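Local coordinates for small ribosomal subunit protein uS8 (Aquifex aeolicus, PDB 3RF2), which probably binds directly to the central domain of 16S rRNA as a primary binding protein and helps coordinate assembly of the platform of the 30S subunit, at residues S29-L32 with K33-I36; D38-K42 with E43-Q47; A8-F11 with S12-N16. One frame throughout, in Å; residues are numbered along the deposited sequence.

Interaction 1: residues S29-L32 with K33-I36; sequences SSKL and KERI. With SO4 (sulfate ion), chain B.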
ATOM      1  N   SER A  29       2.967   6.213   8.459  1.00 45.99           N
ATOM      2  CA  SER A  29       4.175   5.414   8.271  1.00 52.52           C
ATOM      3  C   SER A  29       4.046   4.064   8.966  1.00 56.46           C
ATOM      4  O   SER A  29       3.263   3.922   9.897  1.00 57.86           O
ATOM      5  CB  SER A  29       5.375   6.144   8.883  1.00 58.04           C
ATOM      6  OG  SER A  29       6.591   5.492   8.565  1.00 60.33           O
ATOM      7  N   SER A  30       4.834   3.095   8.504  1.00 56.07           N
ATOM      8  CA  SER A  30       4.940   1.765   9.079  1.00 59.00           C
ATOM      9  C   SER A  30       6.008   1.074   8.255  1.00 57.36           C
ATOM     10  O   SER A  30       6.068   1.295   7.056  1.00 58.30           O
ATOM     11  CB  SER A  30       3.608   1.021   8.935  1.00 63.57           C
ATOM     12  OG  SER A  30       3.670  -0.300   9.440  1.00 67.65           O
ATOM     13  N   LYS A  31       6.849   0.237   8.854  1.00 49.85           N
ATOM     14  CA  LYS A  31       7.899  -0.409   8.058  1.00 49.98           C
ATOM     15  C   LYS A  31       7.345  -1.573   7.242  1.00 51.40           C
ATOM     16  O   LYS A  31       7.809  -1.867   6.135  1.00 52.44           O
ATOM     17  CB  LYS A  31       9.062  -0.891   8.923  1.00 54.36           C
ATOM     18  CG  LYS A  31      10.178  -1.628   8.153  1.00 60.70           C
ATOM     19  CD  LYS A  31      10.791  -0.762   7.038  1.00 68.02           C
ATOM     20  CE  LYS A  31      12.259  -1.120   6.741  1.00 71.72           C
ATOM     21  NZ  LYS A  31      13.202  -0.747   7.850  1.00 72.89           N
ATOM     22  N   LEU A  32       6.356  -2.242   7.811  1.00 47.23           N
ATOM     23  CA  LEU A  32       5.620  -3.280   7.110  1.00 44.65           C
ATOM     24  C   LEU A  32       4.875  -2.690   5.910  1.00 42.30           C
ATOM     25  O   LEU A  32       4.949  -3.225   4.813  1.00 46.28           O
ATOM     26  CB  LEU A  32       4.632  -3.958   8.061  1.00 36.87           C
ATOM     27  CG  LEU A  32       3.842  -5.092   7.418  1.00 34.40           C
ATOM     28  CD1 LEU A  32       4.782  -5.948   6.601  1.00 29.77           C
ATOM     29  CD2 LEU A  32       3.133  -5.941   8.490  1.00 40.53           C
ATOM     30  N   LYS A  33       4.150  -1.601   6.136  1.00 43.00           N
ATOM     31  CA  LYS A  33       3.434  -0.905   5.070  1.00 43.40           C
ATOM     32  C   LYS A  33       4.373  -0.514   3.922  1.00 39.75           C
ATOM     33  O   LYS A  33       4.046  -0.647   2.750  1.00 40.22           O
ATOM     34  CB  LYS A  33       2.722   0.335   5.629  1.00 43.48           C
ATOM     35  CG  LYS A  33       1.306   0.057   6.110  1.00 42.50           C
ATOM     36  CD  LYS A  33       0.605   1.310   6.617  1.00 41.59           C
ATOM     37  CE  LYS A  33       0.305   1.205   8.119  1.00 42.81           C
ATOM     38  NZ  LYS A  33      -0.145   2.500   8.691  1.00 41.31           N
ATOM     39  N   GLU A  34       5.551  -0.035   4.281  1.00 35.99           N
ATOM     40  CA  GLU A  34       6.559   0.307   3.311  1.00 40.63           C
ATOM     41  C   GLU A  34       7.010  -0.881   2.482  1.00 40.15           C
ATOM     42  O   GLU A  34       7.197  -0.738   1.278  1.00 36.28           O
ATOM     43  CB  GLU A  34       7.768   0.955   3.995  1.00 45.42           C
ATOM     44  CG  GLU A  34       7.451   2.268   4.685  1.00 48.75           C
ATOM     45  CD  GLU A  34       8.716   3.013   5.093  1.00 55.33           C
ATOM     46  OE1 GLU A  34       9.796   2.375   5.146  1.00 57.60           O
ATOM     47  OE2 GLU A  34       8.628   4.238   5.334  1.00 53.76           O
ATOM     48  N   ARG A  35       7.219  -2.040   3.107  1.00 41.15           N
ATOM     49  CA  ARG A  35       7.634  -3.213   2.344  1.00 42.04           C
ATOM     50  C   ARG A  35       6.506  -3.660   1.451  1.00 38.16           C
ATOM     51  O   ARG A  35       6.742  -4.202   0.377  1.00 37.31           O
ATOM     52  CB  ARG A  35       8.084  -4.366   3.235  1.00 48.08           C
ATOM     53  CG  ARG A  35       9.535  -4.276   3.662  1.00 58.69           C
ATOM     54  CD  ARG A  35      10.025  -5.589   4.245  1.00 65.60           C
ATOM     55  NE  ARG A  35      11.319  -5.443   4.910  1.00 68.53           N
ATOM     56  CZ  ARG A  35      11.465  -4.959   6.138  1.00 69.36           C
ATOM     57  NH1 ARG A  35      10.399  -4.569   6.821  1.00 66.33           N
ATOM     58  NH2 ARG A  35      12.674  -4.853   6.678  1.00 74.04           N
ATOM     59  N   ILE A  36       5.280  -3.437   1.907  1.00 34.97           N
ATOM     60  CA  ILE A  36       4.100  -3.815   1.124  1.00 34.20           C
ATOM     61  C   ILE A  36       3.944  -2.922  -0.109  1.00 29.03           C
ATOM     62  O   ILE A  36       3.765  -3.410  -1.215  1.00 30.58           O
ATOM     63  CB  ILE A  36       2.820  -3.760   1.966  1.00 31.32           C
ATOM     64  CG1 ILE A  36       2.826  -4.890   3.005  1.00 31.24           C
ATOM     65  CG2 ILE A  36       1.587  -3.899   1.072  1.00 25.00           C
ATOM     66  CD1 ILE A  36       1.701  -4.772   4.000  1.00 27.52           C
TER
HETATM   67  S   SO4 B 169      -1.171   3.486  12.350  1.00 84.15           S
HETATM   68  O1  SO4 B 169      -1.606   2.816  11.126  1.00 85.56           O
HETATM   69  O2  SO4 B 169      -1.964   2.994  13.475  1.00 83.89           O
HETATM   70  O3  SO4 B 169      -1.396   4.923  12.215  1.00 85.49           O
HETATM   71  O4  SO4 B 169       0.248   3.211  12.569  1.00 81.17           O

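Interaction 2: residues D38-K42 with E43-Q47; sequences DVLKK and EGFIQ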
ATOM      1  N   ASP A  38       6.230  -1.391  -1.510  1.00 38.56           N
ATOM      2  CA  ASP A  38       7.349  -1.665  -2.405  1.00 37.21           C
ATOM      3  C   ASP A  38       7.044  -2.851  -3.302  1.00 33.42           C
ATOM      4  O   ASP A  38       7.424  -2.860  -4.484  1.00 35.16           O
ATOM      5  CB  ASP A  38       8.637  -1.895  -1.621  1.00 44.56           C
ATOM      6  CG  ASP A  38       9.556  -0.688  -1.646  1.00 55.16           C
ATOM      7  OD1 ASP A  38       9.071   0.444  -1.456  1.00 55.25           O
ATOM      8  OD2 ASP A  38      10.767  -0.873  -1.883  1.00 62.20           O
ATOM      9  N   VAL A  39       6.346  -3.839  -2.753  1.00 27.01           N
ATOM     10  CA  VAL A  39       5.826  -4.912  -3.598  1.00 30.39           C
ATOM     11  C   VAL A  39       4.836  -4.367  -4.628  1.00 31.28           C
ATOM     12  O   VAL A  39       4.892  -4.713  -5.809  1.00 31.81           O
ATOM     13  CB  VAL A  39       5.089  -5.998  -2.795  1.00 31.49           C
ATOM     14  CG1 VAL A  39       4.633  -7.127  -3.742  1.00 28.01           C
ATOM     15  CG2 VAL A  39       5.970  -6.527  -1.645  1.00 32.43           C
ATOM     16  N   LEU A  40       3.914  -3.531  -4.167  1.00 31.54           N
ATOM     17  CA  LEU A  40       2.867  -3.007  -5.037  1.00 29.11           C
ATOM     18  C   LEU A  40       3.465  -2.191  -6.198  1.00 27.57           C
ATOM     19  O   LEU A  40       3.002  -2.284  -7.337  1.00 26.84           O
ATOM     20  CB  LEU A  40       1.873  -2.163  -4.231  1.00 28.00           C
ATOM     21  CG  LEU A  40       0.906  -2.867  -3.272  1.00 27.48           C
ATOM     22  CD1 LEU A  40       0.024  -1.851  -2.583  1.00 22.53           C
ATOM     23  CD2 LEU A  40       0.041  -3.853  -4.033  1.00 24.39           C
ATOM     24  N   LYS A  41       4.492  -1.405  -5.898  1.00 24.39           N
ATOM     25  CA  LYS A  41       5.192  -0.611  -6.912  1.00 28.99           C
ATOM     26  C   LYS A  41       5.944  -1.502  -7.901  1.00 34.69           C
ATOM     27  O   LYS A  41       5.877  -1.322  -9.120  1.00 33.20           O
ATOM     28  CB  LYS A  41       6.193   0.321  -6.250  1.00 27.73           C
ATOM     29  CG  LYS A  41       6.877   1.277  -7.236  1.00 29.41           C
ATOM     30  CD  LYS A  41       8.059   1.922  -6.557  1.00 31.82           C
ATOM     31  CE  LYS A  41       8.738   2.947  -7.461  1.00 38.44           C
ATOM     32  NZ  LYS A  41       9.728   3.749  -6.680  1.00 42.52           N
ATOM     33  N   LYS A  42       6.665  -2.471  -7.353  1.00 37.11           N
ATOM     34  CA  LYS A  42       7.417  -3.413  -8.155  1.00 39.72           C
ATOM     35  C   LYS A  42       6.504  -4.198  -9.105  1.00 36.21           C
ATOM     36  O   LYS A  42       6.905  -4.521 -10.218  1.00 32.07           O
ATOM     37  CB  LYS A  42       8.183  -4.366  -7.232  1.00 50.26           C
ATOM     38  CG  LYS A  42       8.991  -5.421  -7.965  1.00 58.66           C
ATOM     39  CD  LYS A  42       9.622  -6.426  -7.003  1.00 63.62           C
ATOM     40  CE  LYS A  42      10.233  -7.598  -7.761  1.00 66.16           C
ATOM     41  NZ  LYS A  42       9.207  -8.284  -8.601  1.00 68.29           N
ATOM     42  N   GLU A  43       5.282  -4.510  -8.670  1.00 31.79           N
ATOM     43  CA  GLU A  43       4.368  -5.289  -9.502  1.00 33.62           C
ATOM     44  C   GLU A  43       3.527  -4.445 -10.444  1.00 31.62           C
ATOM     45  O   GLU A  43       2.799  -4.980 -11.275  1.00 33.82           O
ATOM     46  CB  GLU A  43       3.446  -6.146  -8.636  1.00 34.27           C
ATOM     47  CG  GLU A  43       4.191  -7.206  -7.867  1.00 36.94           C
ATOM     48  CD  GLU A  43       4.846  -8.201  -8.783  1.00 44.27           C
ATOM     49  OE1 GLU A  43       4.151  -8.684  -9.710  1.00 39.48           O
ATOM     50  OE2 GLU A  43       6.053  -8.483  -8.585  1.00 52.35           O
ATOM     51  N   GLY A  44       3.604  -3.130 -10.295  1.00 28.02           N
ATOM     52  CA  GLY A  44       2.884  -2.235 -11.182  1.00 29.09           C
ATOM     53  C   GLY A  44       1.469  -1.915 -10.747  1.00 29.95           C
ATOM     54  O   GLY A  44       0.660  -1.446 -11.547  1.00 31.46           O
ATOM     55  N   PHE A  45       1.163  -2.162  -9.478  1.00 28.49           N
ATOM     56  CA  PHE A  45      -0.166  -1.915  -8.957  1.00 21.39           C
ATOM     57  C   PHE A  45      -0.334  -0.471  -8.499  1.00 26.54           C
ATOM     58  O   PHE A  45      -1.450   0.035  -8.463  1.00 25.27           O
ATOM     59  CB  PHE A  45      -0.496  -2.895  -7.827  1.00 21.28           C
ATOM     60  CG  PHE A  45      -0.895  -4.263  -8.315  1.00 23.56           C
ATOM     61  CD1 PHE A  45      -2.118  -4.457  -8.922  1.00 20.13           C
ATOM     62  CD2 PHE A  45      -0.054  -5.344  -8.160  1.00 23.60           C
ATOM     63  CE1 PHE A  45      -2.497  -5.699  -9.370  1.00 20.62           C
ATOM     64  CE2 PHE A  45      -0.424  -6.603  -8.619  1.00 24.93           C
ATOM     65  CZ  PHE A  45      -1.648  -6.780  -9.225  1.00 23.02           C
ATOM     66  N   ILE A  46       0.770   0.173  -8.118  1.00 24.89           N
ATOM     67  CA  ILE A  46       0.787   1.611  -7.857  1.00 24.44           C
ATOM     68  C   ILE A  46       1.894   2.237  -8.687  1.00 24.87           C
ATOM     69  O   ILE A  46       2.779   1.536  -9.178  1.00 27.71           O
ATOM     70  CB  ILE A  46       1.050   1.968  -6.358  1.00 27.24           C
ATOM     71  CG1 ILE A  46       2.451   1.516  -5.931  1.00 29.97           C
ATOM     72  CG2 ILE A  46      -0.031   1.365  -5.467  1.00 22.38           C
ATOM     73  CD1 ILE A  46       2.790   1.782  -4.449  1.00 27.14           C
ATOM     74  N   GLN A  47       1.846   3.552  -8.836  1.00 23.16           N
ATOM     75  CA  GLN A  47       2.852   4.257  -9.611  1.00 23.69           C
ATOM     76  C   GLN A  47       4.142   4.478  -8.808  1.00 33.96           C
ATOM     77  O   GLN A  47       5.249   4.320  -9.324  1.00 34.57           O
ATOM     78  CB  GLN A  47       2.291   5.596 -10.106  1.00 28.08           C
ATOM     79  CG  GLN A  47       3.241   6.403 -10.989  1.00 34.09           C
ATOM     80  CD  GLN A  47       3.538   5.698 -12.308  1.00 42.82           C
ATOM     81  OE1 GLN A  47       2.650   5.090 -12.912  1.00 43.62           O
ATOM     82  NE2 GLN A  47       4.789   5.768 -12.754  1.00 45.99           N
TER
HETATM   83  O   HOH W   1       5.190   0.785 -10.755  1.00 29.51           O

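Interaction 3: residues A8-F11 with S12-N16; sequences ADMF and SAIKN. With SO4 (sulfate ion), chain D.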
ATOM      1  N   ALA A   8      -4.837  -3.196   7.126  1.00 49.25           N
ATOM      2  CA  ALA A   8      -6.175  -3.281   6.554  1.00 49.04           C
ATOM      3  C   ALA A   8      -6.757  -1.892   6.280  1.00 49.95           C
ATOM      4  O   ALA A   8      -7.448  -1.683   5.291  1.00 50.99           O
ATOM      5  CB  ALA A   8      -7.103  -4.087   7.469  1.00 48.84           C
ATOM      6  N   ASP A   9      -6.480  -0.940   7.160  1.00 49.63           N
ATOM      7  CA  ASP A   9      -7.047   0.397   7.006  1.00 49.86           C
ATOM      8  C   ASP A   9      -6.405   1.162   5.831  1.00 47.66           C
ATOM      9  O   ASP A   9      -7.045   1.995   5.189  1.00 51.77           O
ATOM     10  CB  ASP A   9      -6.963   1.167   8.330  1.00 54.97           C
ATOM     11  CG  ASP A   9      -7.769   0.493   9.451  1.00 65.63           C
ATOM     12  OD1 ASP A   9      -8.903   0.025   9.191  1.00 67.03           O
ATOM     13  OD2 ASP A   9      -7.263   0.420  10.593  1.00 70.05           O
ATOM     14  N   MET A  10      -5.146   0.849   5.547  1.00 40.14           N
ATOM     15  CA  MET A  10      -4.471   1.347   4.354  1.00 42.00           C
ATOM     16  C   MET A  10      -5.133   0.832   3.071  1.00 44.69           C
ATOM     17  O   MET A  10      -5.260   1.571   2.088  1.00 47.01           O
ATOM     18  CB  MET A  10      -2.988   0.943   4.374  1.00 40.41           C
ATOM     19  CG  MET A  10      -2.159   1.509   3.228  1.00 41.02           C
ATOM     20  SD  MET A  10      -0.417   1.009   3.248  1.00 43.94           S
ATOM     21  CE  MET A  10      -0.485  -0.569   2.387  1.00 39.21           C
ATOM     22  N   PHE A  11      -5.536  -0.439   3.069  1.00 41.46           N
ATOM     23  CA  PHE A  11      -6.113  -1.019   1.860  1.00 38.59           C
ATOM     24  C   PHE A  11      -7.396  -0.274   1.535  1.00 38.83           C
ATOM     25  O   PHE A  11      -7.646   0.068   0.375  1.00 34.28           O
ATOM     26  CB  PHE A  11      -6.380  -2.511   2.021  1.00 39.06           C
ATOM     27  CG  PHE A  11      -5.135  -3.347   2.051  1.00 39.89           C
ATOM     28  CD1 PHE A  11      -3.932  -2.832   1.598  1.00 40.55           C
ATOM     29  CD2 PHE A  11      -5.169  -4.650   2.539  1.00 40.04           C
ATOM     30  CE1 PHE A  11      -2.773  -3.600   1.622  1.00 38.67           C
ATOM     31  CE2 PHE A  11      -4.024  -5.423   2.569  1.00 37.30           C
ATOM     32  CZ  PHE A  11      -2.821  -4.894   2.114  1.00 36.73           C
ATOM     33  N   SER A  12      -8.183  -0.008   2.574  1.00 42.11           N
ATOM     34  CA  SER A  12      -9.431   0.752   2.462  1.00 45.92           C
ATOM     35  C   SER A  12      -9.229   2.146   1.872  1.00 47.04           C
ATOM     36  O   SER A  12      -9.865   2.500   0.879  1.00 49.45           O
ATOM     37  CB  SER A  12     -10.117   0.875   3.827  1.00 44.08           C
ATOM     38  OG  SER A  12     -10.990  -0.224   4.036  1.00 47.81           O
ATOM     39  N   ALA A  13      -8.372   2.940   2.510  1.00 45.91           N
ATOM     40  CA  ALA A  13      -8.003   4.252   1.982  1.00 45.36           C
ATOM     41  C   ALA A  13      -7.621   4.172   0.491  1.00 43.69           C
ATOM     42  O   ALA A  13      -8.108   4.943  -0.347  1.00 40.83           O
ATOM     43  CB  ALA A  13      -6.848   4.837   2.794  1.00 42.64           C
ATOM     44  N   ILE A  14      -6.742   3.230   0.166  1.00 41.23           N
ATOM     45  CA  ILE A  14      -6.265   3.111  -1.196  1.00 39.15           C
ATOM     46  C   ILE A  14      -7.463   2.916  -2.115  1.00 40.11           C
ATOM     47  O   ILE A  14      -7.616   3.628  -3.113  1.00 35.77           O
ATOM     48  CB  ILE A  14      -5.285   1.942  -1.341  1.00 38.55           C
ATOM     49  CG1 ILE A  14      -3.918   2.347  -0.789  1.00 38.11           C
ATOM     50  CG2 ILE A  14      -5.145   1.539  -2.795  1.00 35.98           C
ATOM     51  CD1 ILE A  14      -2.960   1.176  -0.650  1.00 40.34           C
ATOM     52  N   LYS A  15      -8.328   1.974  -1.753  1.00 39.08           N
ATOM     53  CA  LYS A  15      -9.484   1.651  -2.578  1.00 42.61           C
ATOM     54  C   LYS A  15     -10.406   2.856  -2.769  1.00 46.13           C
ATOM     55  O   LYS A  15     -10.911   3.090  -3.864  1.00 49.92           O
ATOM     56  CB  LYS A  15     -10.262   0.458  -1.998  1.00 37.69           C
ATOM     57  CG  LYS A  15      -9.652  -0.906  -2.355  1.00 41.29           C
ATOM     58  CD  LYS A  15     -10.124  -2.026  -1.402  1.00 41.87           C
ATOM     59  CE  LYS A  15     -11.597  -2.400  -1.624  1.00 44.14           C
ATOM     60  NZ  LYS A  15     -11.986  -3.668  -0.932  1.00 41.67           N
ATOM     61  N   ASN A  16     -10.646   3.606  -1.703  1.00 45.08           N
ATOM     62  CA  ASN A  16     -11.556   4.742  -1.797  1.00 47.68           C
ATOM     63  C   ASN A  16     -11.005   5.845  -2.685  1.00 41.89           C
ATOM     64  O   ASN A  16     -11.729   6.426  -3.490  1.00 38.67           O
ATOM     65  CB  ASN A  16     -11.881   5.288  -0.415  1.00 51.44           C
ATOM     66  CG  ASN A  16     -12.878   4.424   0.316  1.00 53.81           C
ATOM     67  OD1 ASN A  16     -13.647   3.691  -0.313  1.00 51.71           O
ATOM     68  ND2 ASN A  16     -12.873   4.501   1.647  1.00 54.85           N
TER
HETATM   69  S   SO4 D 171     -15.312  -5.339  -2.184  1.00 94.15           S
HETATM   70  O1  SO4 D 171     -14.004  -5.962  -2.006  1.00 94.52           O
HETATM   71  O2  SO4 D 171     -15.979  -5.230  -0.890  1.00 96.78           O
HETATM   72  O3  SO4 D 171     -16.101  -6.147  -3.113  1.00 89.61           O
HETATM   73  O4  SO4 D 171     -15.137  -3.986  -2.696  1.00 95.29           O

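Interaction 1: residues S29-L32 with K33-I36
The guanidinium of Arg35 has the CE of Lys31 lying over one face, while Lys31 CG comes up to its NH1 at 3.2 Å. The other flat group, the Glu34 carboxylate, has OE1 beside Lys31 CD and OE2 beside Ser29 OG, and OE2 is hydrogen-bonded to the hydroxyl of Tyr92. Tyr92 belongs to a region, residues 59-93, that other S8 sequences lack, so this bond joins the common helix to the Aquifex insertion. All of this surrounds the first turn of helix 31-43, for which Ser30 is the N-cap. The Ser30 carbonyl takes the first bond of the turn, Glu34 N to Ser30 O at 3.1 Å. Glu34 CG, anti to its own carbonyl carbon (chi1 -63°), folds back to 2.9 Å from the same Ser30 O. Lys33 runs under the N-cap: its CE is 3.4 Å from Ser30 CB, tight for two carbons. A turn about the CG-CD bond (chi3 -115°) carries NZ past this methylene to a sulfate ion, probably from the crystallisation liquor, with Lys33 NZ 2.9 Å from sulfate O1. NZ also donates to the Pro28 carbonyl, which gives the ammonium a protein partner at the end of strand 24-28. Lys31 NZ and Arg35 NH2, like charges on two exposed residues, approach to 4.3 Å. Toward helix 6-19 and strand 161-167, Leu32 and Ile36 both reach Ile7 and Ile164. Ile36 N donates to Leu32 O, the Ile36 CG1 methylene closes over that oxygen at 3.2 Å, and Ile36 CD1 meets Leu32 CG at 4.0 Å.

Interaction 2: residues D38-K42 with E43-Q47
Leu40 O is held by two backbone N-H groups from beyond the helix end. Phe45 N reaches Leu40 O at 2.8 Å, nearly along the C=O axis, and Ile46 N adds a weak bond to the same oxygen at 3.4 Å. At the next carbonyl, Gly44 N donates to Lys41 O at 3.1 Å, steeply from above the carbonyl plane. Lys41 O also accepts from a water that donates in turn to Ile46 O, so the last turn of the helix and the start of the strand are bridged by solvent as well. The Phe45 and Gly44 bonds form a Schellman motif, which ends helix 31-43 and lets the chain double back into strand 46-51. Gly44 makes the reversal at positive phi (88°), where a CB would be jammed against the carbonyl oxygen of Glu43. Ile46 then folds back on the helix it has just left. With CG1 between its backbone N and carbonyl carbon (chi1 64°), that methylene lies 3.6 Å from Lys41 CA, and CD1 reaches Leu40 CB at 4.1 Å. An alanine here would keep none of the branch beyond CB, and is likely to leave a gap against Leu40 CB and Lys41 where the strand now packs on the helix. Leu40 CD2 meets Phe45 CB at 3.9 Å, the two side chains standing about at right angles, and both extend to strand 139-144, Leu40 to Ile141 and Phe45 to Ile139. Lys42 and Glu43 run side by side in a weak salt bridge, Lys42 NZ to Glu43 OE2 at 3.2 Å. Lys42 NZ has a second acidic partner in Glu153, while Lys41 NZ pairs with Asp48.

Interaction 3: residues A8-F11 with S12-N16
Phe11, Ser12 and Ile14 carry this turn of helix 6-19: Phe11 offers its carbonyl to the next turn, while Ser12 and Ile14 give their N-H groups and lay their carbons against carbonyls of the turn before. Phe11 O receives Lys15 N at 2.9 Å, and the Lys15 side chain starts off over the same oxygen, with CG 3.5 Å from Phe11 O. The Phe11 ring packs on Ile113 of strand 113-115, which the Lys15 side chain also touches. Ser12 N donates to Ala8 O at 3.3 Å, and the CB of Ser12 rests 3.5 Å from Asp9 O. The neighbouring bond, Ala13 N to Asp9 O, is almost perfectly straight at 178°. Ile14 N closes on Met10 O at 2.9 Å. Because CG1 of Ile14 stands anti to its carbonyl carbon (chi1 -78°), the branch leans back along the helix: CG1 lies over Met10 O, and CD1 touches Met10 CG at 4.0 Å. Met10 and Ile14 run side by side, pointing the same way, and Met10 continues to Lys33 and Ile36 of helix 31-43. A turn about its CG-CD bond brings Lys15 NZ to Asn112 OD1 and, through a weak bond, to O1 of a sulfate ion, which Asn112 ND2 also binds. The carbonyls are thus spent on the helix's own N-H groups; Ile14 carbons lie against Met10 O on the buried side and probably keep water from it, while the Lys15 ammonium and Asn112 together hold an anion in the crystal, a sulfate probably from the crystallisation liquor.

In the fold
Following the chain from the N terminus, interaction 3 comes first, within helix 6-19; strand 24-28 intervenes, and helix 31-43 then carries interaction 1 at its start and interaction 2 at its end. The three lie in series, without nesting or crossing. Interaction 3 lies within a helix, interaction 1 covers the entry to one, and interaction 2 closes the reversal into strand 46-51. The two helices meet between interactions 3 and 1, where Met10 SD touches Lys33 CG at 3.5 Å and Met10 CE approaches Ile36 CG2. Interaction 2 does not touch interaction 3, but links the second helix to the three-stranded sheet and, through strand 139-144, to the other sheet.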